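Local coordinates for hypothetical protein (Pyrococcus furiosus, PDB 1YB3) that is of unknown function, a conserved DUF3201-family protein from a hyperthermophilic archaeon with an antiparallel sheet packed against helices, at residues Ile21-Leu32 and Lys62-Val70. Residues are numbered along the deposited sequence; the frame is centred on the assembly and turned at random.
Sequences IWGDIFELREEL and KYPHPAFAV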
ATOM      1  N   ILE A  21       1.473  -2.254  16.782  1.00 21.59           N
ATOM      2  CA  ILE A  21       2.037  -1.970  15.445  1.00 22.37           C
ATOM      3  C   ILE A  21       3.151  -2.969  15.096  1.00 23.51           C
ATOM      4  O   ILE A  21       3.104  -3.653  14.052  1.00 22.17           O
ATOM      5  CB  ILE A  21       2.556  -0.493  15.342  1.00 23.08           C
ATOM      6  CG1 ILE A  21       1.401   0.512  15.387  1.00 23.80           C
ATOM      7  CG2 ILE A  21       3.463  -0.276  14.101  1.00 22.42           C
ATOM      8  CD1 ILE A  21       1.863   1.951  15.650  1.00 26.90           C
ATOM      9  N   TRP A  22       4.150  -3.082  15.977  1.00 24.06           N
ATOM     10  CA  TRP A  22       5.265  -3.967  15.690  1.00 23.30           C
ATOM     11  C   TRP A  22       4.907  -5.454  15.808  1.00 23.87           C
ATOM     12  O   TRP A  22       5.258  -6.238  14.920  1.00 23.00           O
ATOM     13  CB  TRP A  22       6.526  -3.579  16.499  1.00 23.24           C
ATOM     14  CG  TRP A  22       7.352  -2.547  15.787  1.00 25.41           C
ATOM     15  CD1 TRP A  22       8.414  -2.783  14.957  1.00 25.85           C
ATOM     16  CD2 TRP A  22       7.185  -1.124  15.821  1.00 25.10           C
ATOM     17  NE1 TRP A  22       8.906  -1.608  14.476  1.00 26.07           N
ATOM     18  CE2 TRP A  22       8.178  -0.570  14.986  1.00 26.18           C
ATOM     19  CE3 TRP A  22       6.295  -0.265  16.471  1.00 28.39           C
ATOM     20  CZ2 TRP A  22       8.316   0.815  14.790  1.00 27.35           C
ATOM     21  CZ3 TRP A  22       6.426   1.114  16.274  1.00 27.30           C
ATOM     22  CH2 TRP A  22       7.432   1.636  15.438  1.00 26.34           C
ATOM     23  N   GLY A  23       4.167  -5.833  16.859  1.00 21.63           N
ATOM     24  CA  GLY A  23       3.749  -7.229  17.072  1.00 23.63           C
ATOM     25  C   GLY A  23       2.902  -7.744  15.915  1.00 21.46           C
ATOM     26  O   GLY A  23       3.112  -8.859  15.432  1.00 23.29           O
ATOM     27  N   ASP A  24       1.981  -6.909  15.447  1.00 19.77           N
ATOM     28  CA  ASP A  24       1.109  -7.288  14.333  1.00 21.24           C
ATOM     29  C   ASP A  24       1.887  -7.538  13.035  1.00 20.55           C
ATOM     30  O   ASP A  24       1.510  -8.438  12.264  1.00 18.85           O
ATOM     31  CB  ASP A  24       0.021  -6.233  14.086  1.00 22.50           C
ATOM     32  CG  ASP A  24      -1.128  -6.302  15.098  1.00 21.91           C
ATOM     33  OD1 ASP A  24      -1.046  -7.068  16.088  1.00 24.64           O
ATOM     34  OD2 ASP A  24      -2.122  -5.572  14.888  1.00 25.09           O
ATOM     35  N   ILE A  25       2.914  -6.733  12.753  1.00 19.48           N
ATOM     36  CA  ILE A  25       3.692  -6.938  11.519  1.00 20.39           C
ATOM     37  C   ILE A  25       4.638  -8.139  11.598  1.00 23.77           C
ATOM     38  O   ILE A  25       4.805  -8.886  10.613  1.00 22.15           O
ATOM     39  CB  ILE A  25       4.404  -5.650  11.024  1.00 18.47           C
ATOM     40  CG1 ILE A  25       3.367  -4.653  10.511  1.00 21.65           C
ATOM     41  CG2 ILE A  25       5.405  -5.940   9.897  1.00 20.86           C
ATOM     42  CD1 ILE A  25       2.558  -5.156   9.296  1.00 20.77           C
ATOM     43  N   PHE A  26       5.242  -8.364  12.764  1.00 22.22           N
ATOM     44  CA  PHE A  26       6.050  -9.571  12.905  1.00 25.54           C
ATOM     45  C   PHE A  26       5.160 -10.806  12.674  1.00 24.86           C
ATOM     46  O   PHE A  26       5.554 -11.745  11.965  1.00 25.10           O
ATOM     47  CB  PHE A  26       6.774  -9.611  14.260  1.00 28.74           C
ATOM     48  CG  PHE A  26       7.884  -8.595  14.380  1.00 31.08           C
ATOM     49  CD1 PHE A  26       8.941  -8.581  13.465  1.00 32.22           C
ATOM     50  CD2 PHE A  26       7.885  -7.658  15.419  1.00 34.30           C
ATOM     51  CE1 PHE A  26       9.971  -7.637  13.572  1.00 33.47           C
ATOM     52  CE2 PHE A  26       8.919  -6.705  15.537  1.00 33.47           C
ATOM     53  CZ  PHE A  26       9.953  -6.693  14.613  1.00 34.18           C
ATOM     54  N   GLU A  27       3.940 -10.761  13.210  1.00 24.21           N
ATOM     55  CA  GLU A  27       2.972 -11.858  13.073  1.00 27.13           C
ATOM     56  C   GLU A  27       2.529 -12.018  11.616  1.00 24.86           C
ATOM     57  O   GLU A  27       2.515 -13.140  11.070  1.00 25.36           O
ATOM     58  CB  GLU A  27       1.755 -11.616  13.971  1.00 29.20           C
ATOM     59  CG  GLU A  27       0.642 -12.667  13.836  1.00 33.94           C
ATOM     60  CD  GLU A  27      -0.560 -12.369  14.732  1.00 37.99           C
ATOM     61  OE1 GLU A  27      -0.755 -13.116  15.727  1.00 42.67           O
ATOM     62  OE2 GLU A  27      -1.297 -11.386  14.452  1.00 39.48           O
ATOM     63  N   LEU A  28       2.177 -10.896  10.991  1.00 20.49           N
ATOM     64  CA  LEU A  28       1.662 -10.919   9.616  1.00 19.49           C
ATOM     65  C   LEU A  28       2.726 -11.382   8.629  1.00 17.36           C
ATOM     66  O   LEU A  28       2.391 -12.079   7.638  1.00 19.41           O
ATOM     67  CB  LEU A  28       1.123  -9.548   9.211  1.00 20.37           C
ATOM     68  CG  LEU A  28       0.495  -9.415   7.826  1.00 21.90           C
ATOM     69  CD1 LEU A  28      -0.707 -10.392   7.688  1.00 22.81           C
ATOM     70  CD2 LEU A  28       0.089  -7.970   7.601  1.00 21.90           C
ATOM     71  N   ARG A  29       3.988 -11.007   8.869  1.00 18.47           N
ATOM     72  CA  ARG A  29       5.096 -11.441   8.018  1.00 18.39           C
ATOM     73  C   ARG A  29       5.174 -12.962   7.984  1.00 20.69           C
ATOM     74  O   ARG A  29       5.269 -13.564   6.895  1.00 19.84           O
ATOM     75  CB  ARG A  29       6.441 -10.808   8.444  1.00 21.12           C
ATOM     76  CG  ARG A  29       7.588 -11.033   7.449  1.00 21.32           C
ATOM     77  CD  ARG A  29       8.350 -12.333   7.718  1.00 20.33           C
ATOM     78  NE  ARG A  29       9.275 -12.647   6.626  1.00 22.50           N
ATOM     79  CZ  ARG A  29      10.044 -13.731   6.567  1.00 25.20           C
ATOM     80  NH1 ARG A  29      10.057 -14.613   7.569  1.00 22.90           N
ATOM     81  NH2 ARG A  29      10.836 -13.917   5.511  1.00 25.53           N
ATOM     82  N   GLU A  30       5.115 -13.598   9.152  1.00 21.71           N
ATOM     83  CA  GLU A  30       5.208 -15.066   9.174  1.00 23.46           C
ATOM     84  C   GLU A  30       3.990 -15.707   8.499  1.00 23.87           C
ATOM     85  O   GLU A  30       4.117 -16.720   7.766  1.00 24.74           O
ATOM     86  CB  GLU A  30       5.414 -15.572  10.604  0.65 25.63           C
ATOM     87  CG  GLU A  30       6.750 -15.117  11.240  0.65 27.43           C
ATOM     88  CD  GLU A  30       7.975 -15.424  10.374  0.65 26.95           C
ATOM     89  OE1 GLU A  30       8.073 -16.556   9.841  0.65 31.98           O
ATOM     90  OE2 GLU A  30       8.847 -14.542  10.234  0.65 24.39           O
ATOM     91  N   GLU A  31       2.827 -15.097   8.691  1.00 20.62           N
ATOM     92  CA  GLU A  31       1.585 -15.600   8.099  1.00 23.10           C
ATOM     93  C   GLU A  31       1.626 -15.510   6.575  1.00 22.81           C
ATOM     94  O   GLU A  31       1.322 -16.491   5.879  1.00 22.56           O
ATOM     95  CB  GLU A  31       0.360 -14.866   8.652  1.00 26.36           C
ATOM     96  CG  GLU A  31       0.051 -15.243  10.110  1.00 30.63           C
ATOM     97  CD  GLU A  31      -0.911 -14.298  10.797  1.00 35.06           C
ATOM     98  OE1 GLU A  31      -1.256 -13.241  10.222  1.00 36.13           O
ATOM     99  OE2 GLU A  31      -1.319 -14.618  11.937  1.00 38.89           O
ATOM    100  N   LEU A  32       2.020 -14.353   6.047  1.00 19.60           N
ATOM    101  CA  LEU A  32       2.061 -14.209   4.577  1.00 18.46           C
ATOM    102  C   LEU A  32       3.214 -14.997   3.942  1.00 18.76           C
ATOM    103  O   LEU A  32       3.118 -15.415   2.775  1.00 21.50           O
ATOM    104  CB  LEU A  32       2.075 -12.728   4.146  1.00 16.39           C
ATOM    105  CG  LEU A  32       0.858 -11.863   4.525  1.00 17.16           C
ATOM    106  CD1 LEU A  32       1.012 -10.496   3.922  1.00 17.94           C
ATOM    107  CD2 LEU A  32      -0.497 -12.473   4.046  1.00 19.12           C
ATOM    108  N   LYS A  62       9.271  10.946  11.128  1.00 24.22           N
ATOM    109  CA  LYS A  62      10.721  10.856  11.343  1.00 26.05           C
ATOM    110  C   LYS A  62      11.088   9.600  12.160  1.00 25.90           C
ATOM    111  O   LYS A  62      12.260   9.200  12.242  1.00 31.10           O
ATOM    112  CB  LYS A  62      11.250  12.124  12.032  1.00 31.38           C
ATOM    113  CG  LYS A  62      10.741  13.428  11.437  1.00 35.44           C
ATOM    114  CD  LYS A  62      11.589  13.917  10.268  1.00 39.91           C
ATOM    115  CE  LYS A  62      11.272  15.372   9.960  1.00 41.62           C
ATOM    116  NZ  LYS A  62      12.391  16.067   9.247  1.00 44.95           N
ATOM    117  N   TYR A  63      10.079   8.992  12.776  1.00 22.79           N
ATOM    118  CA  TYR A  63      10.216   7.715  13.449  1.00 15.95           C
ATOM    119  C   TYR A  63      10.077   6.520  12.457  1.00 18.20           C
ATOM    120  O   TYR A  63       9.502   6.687  11.395  1.00 22.62           O
ATOM    121  CB  TYR A  63       9.154   7.612  14.520  1.00 22.61           C
ATOM    122  CG  TYR A  63       7.725   7.814  14.046  1.00 21.84           C
ATOM    123  CD1 TYR A  63       6.919   6.711  13.696  1.00 23.82           C
ATOM    124  CD2 TYR A  63       7.153   9.092  14.001  1.00 22.00           C
ATOM    125  CE1 TYR A  63       5.605   6.889  13.299  1.00 21.87           C
ATOM    126  CE2 TYR A  63       5.828   9.282  13.591  1.00 22.08           C
ATOM    127  CZ  TYR A  63       5.063   8.168  13.243  1.00 22.07           C
ATOM    128  OH  TYR A  63       3.754   8.355  12.849  1.00 22.99           O
ATOM    129  N   PRO A  64      10.631   5.348  12.816  1.00 20.24           N
ATOM    130  CA  PRO A  64      10.546   4.195  11.915  1.00 17.82           C
ATOM    131  C   PRO A  64       9.181   3.539  12.028  1.00 19.44           C
ATOM    132  O   PRO A  64       8.502   3.640  13.046  1.00 19.83           O
ATOM    133  CB  PRO A  64      11.584   3.244  12.473  1.00 19.38           C
ATOM    134  CG  PRO A  64      11.565   3.522  13.959  1.00 19.76           C
ATOM    135  CD  PRO A  64      11.396   5.019  14.029  1.00 19.04           C
ATOM    136  N   HIS A  65       8.772   2.858  10.970  1.00 18.86           N
ATOM    137  CA  HIS A  65       7.640   1.972  11.080  1.00 17.77           C
ATOM    138  C   HIS A  65       8.035   0.662  10.392  1.00 18.05           C
ATOM    139  O   HIS A  65       8.932   0.691   9.530  1.00 18.05           O
ATOM    140  CB  HIS A  65       6.398   2.598  10.445  1.00 18.41           C
ATOM    141  CG  HIS A  65       6.392   2.581   8.952  1.00 20.28           C
ATOM    142  ND1 HIS A  65       6.805   3.653   8.194  1.00 21.23           N
ATOM    143  CD2 HIS A  65       5.997   1.624   8.071  1.00 17.00           C
ATOM    144  CE1 HIS A  65       6.680   3.359   6.910  1.00 24.00           C
ATOM    145  NE2 HIS A  65       6.185   2.136   6.811  1.00 19.91           N
ATOM    146  N   PRO A  66       7.394  -0.470  10.784  1.00 18.84           N
ATOM    147  CA  PRO A  66       7.793  -1.784  10.227  1.00 19.69           C
ATOM    148  C   PRO A  66       7.184  -2.069   8.845  1.00 21.58           C
ATOM    149  O   PRO A  66       6.045  -1.695   8.578  1.00 19.88           O
ATOM    150  CB  PRO A  66       7.290  -2.779  11.276  1.00 20.91           C
ATOM    151  CG  PRO A  66       6.028  -2.107  11.844  1.00 18.85           C
ATOM    152  CD  PRO A  66       6.307  -0.594  11.782  1.00 18.99           C
ATOM    153  N   ALA A  67       7.963  -2.705   7.970  1.00 18.07           N
ATOM    154  CA  ALA A  67       7.438  -3.128   6.662  1.00 17.40           C
ATOM    155  C   ALA A  67       8.268  -4.289   6.160  1.00 18.56           C
ATOM    156  O   ALA A  67       9.438  -4.416   6.506  1.00 19.12           O
ATOM    157  CB  ALA A  67       7.447  -1.961   5.653  1.00 19.18           C
ATOM    158  N   PHE A  68       7.673  -5.129   5.313  1.00 16.61           N
ATOM    159  CA  PHE A  68       8.430  -6.227   4.685  1.00 16.12           C
ATOM    160  C   PHE A  68       8.083  -6.309   3.207  1.00 17.97           C
ATOM    161  O   PHE A  68       6.926  -6.109   2.834  1.00 16.70           O
ATOM    162  CB  PHE A  68       8.218  -7.580   5.392  1.00 17.41           C
ATOM    163  CG  PHE A  68       6.783  -8.039   5.471  1.00 16.71           C
ATOM    164  CD1 PHE A  68       6.249  -8.896   4.481  1.00 17.23           C
ATOM    165  CD2 PHE A  68       5.954  -7.640   6.531  1.00 18.05           C
ATOM    166  CE1 PHE A  68       4.925  -9.347   4.569  1.00 17.05           C
ATOM    167  CE2 PHE A  68       4.646  -8.083   6.620  1.00 16.24           C
ATOM    168  CZ  PHE A  68       4.117  -8.935   5.610  1.00 15.27           C
ATOM    169  N   ALA A  69       9.099  -6.573   2.380  1.00 15.63           N
ATOM    170  CA  ALA A  69       8.927  -6.718   0.926  1.00 16.73           C
ATOM    171  C   ALA A  69       8.210  -8.014   0.552  1.00 15.45           C
ATOM    172  O   ALA A  69       8.411  -9.074   1.187  1.00 16.34           O
ATOM    173  CB  ALA A  69      10.309  -6.709   0.255  1.00 19.26           C
ATOM    174  N   VAL A  70       7.380  -7.907  -0.484  1.00 15.17           N
ATOM    175  CA  VAL A  70       6.767  -9.050  -1.167  1.00 15.87           C
ATOM    176  C   VAL A  70       7.086  -8.846  -2.649  1.00 16.16           C
ATOM    177  O   VAL A  70       6.576  -7.941  -3.270  1.00 17.50           O
ATOM    178  CB  VAL A  70       5.237  -9.115  -0.968  1.00 14.75           C
ATOM    179  CG1 VAL A  70       4.652 -10.372  -1.675  1.00 17.46           C
ATOM    180  CG2 VAL A  70       4.841  -9.097   0.525  1.00 16.71           C
TER
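Helix 11-35 packs on the seven-stranded antiparallel sheet, and here it runs nearly parallel to strand 65-71, the local axes 8.5 Å apart and only 10° from parallel. P66 and F68, alternate residues of the strand, both point at the helix and fill the spaces between its side chains. P66 meets a face of W22: its CG stands 3.9 Å from the centre of the W22 five-membered ring, 9° off the normal, a textbook CH-pi contact. I21 CG2 reaches P66 CD at 3.7 Å, and I25 adds CG1 against P66 CG, so three side chains of the helix meet the proline. Further along the indole, the six-membered rim meets the backbone instead, W22 CH2 lying 3.3 Å from P64 O near the ring plane, while W22 NE1 hydrogen-bonds E46 of the neighbouring edge strand. With an alanine at W22, the P66 ring is likely to lose its aromatic cover on one side, and the E46 carboxylate its indole N-H partner. Two turns on from W22, R29 meets F68. The F68 CG sits between backbone N and carbonyl carbon (chi1 58°), which brings the ring face against R29, whose CG lies over it 3.8 Å from the ring centre. I25 CG2 and L32 CD1 close on the ring edge, the latter 3.9 Å from F68 CZ. R29 bends at chi2, leading the guanidinium away from the phenyl to E42 and V41 carbonyls and the E43 carboxylate. No hydrogen bond joins helix to strand; the interface is largely apolar, with the polar ends of W22 and R29 turned to strand 40-47, tying the helix to the sheet's edge as well.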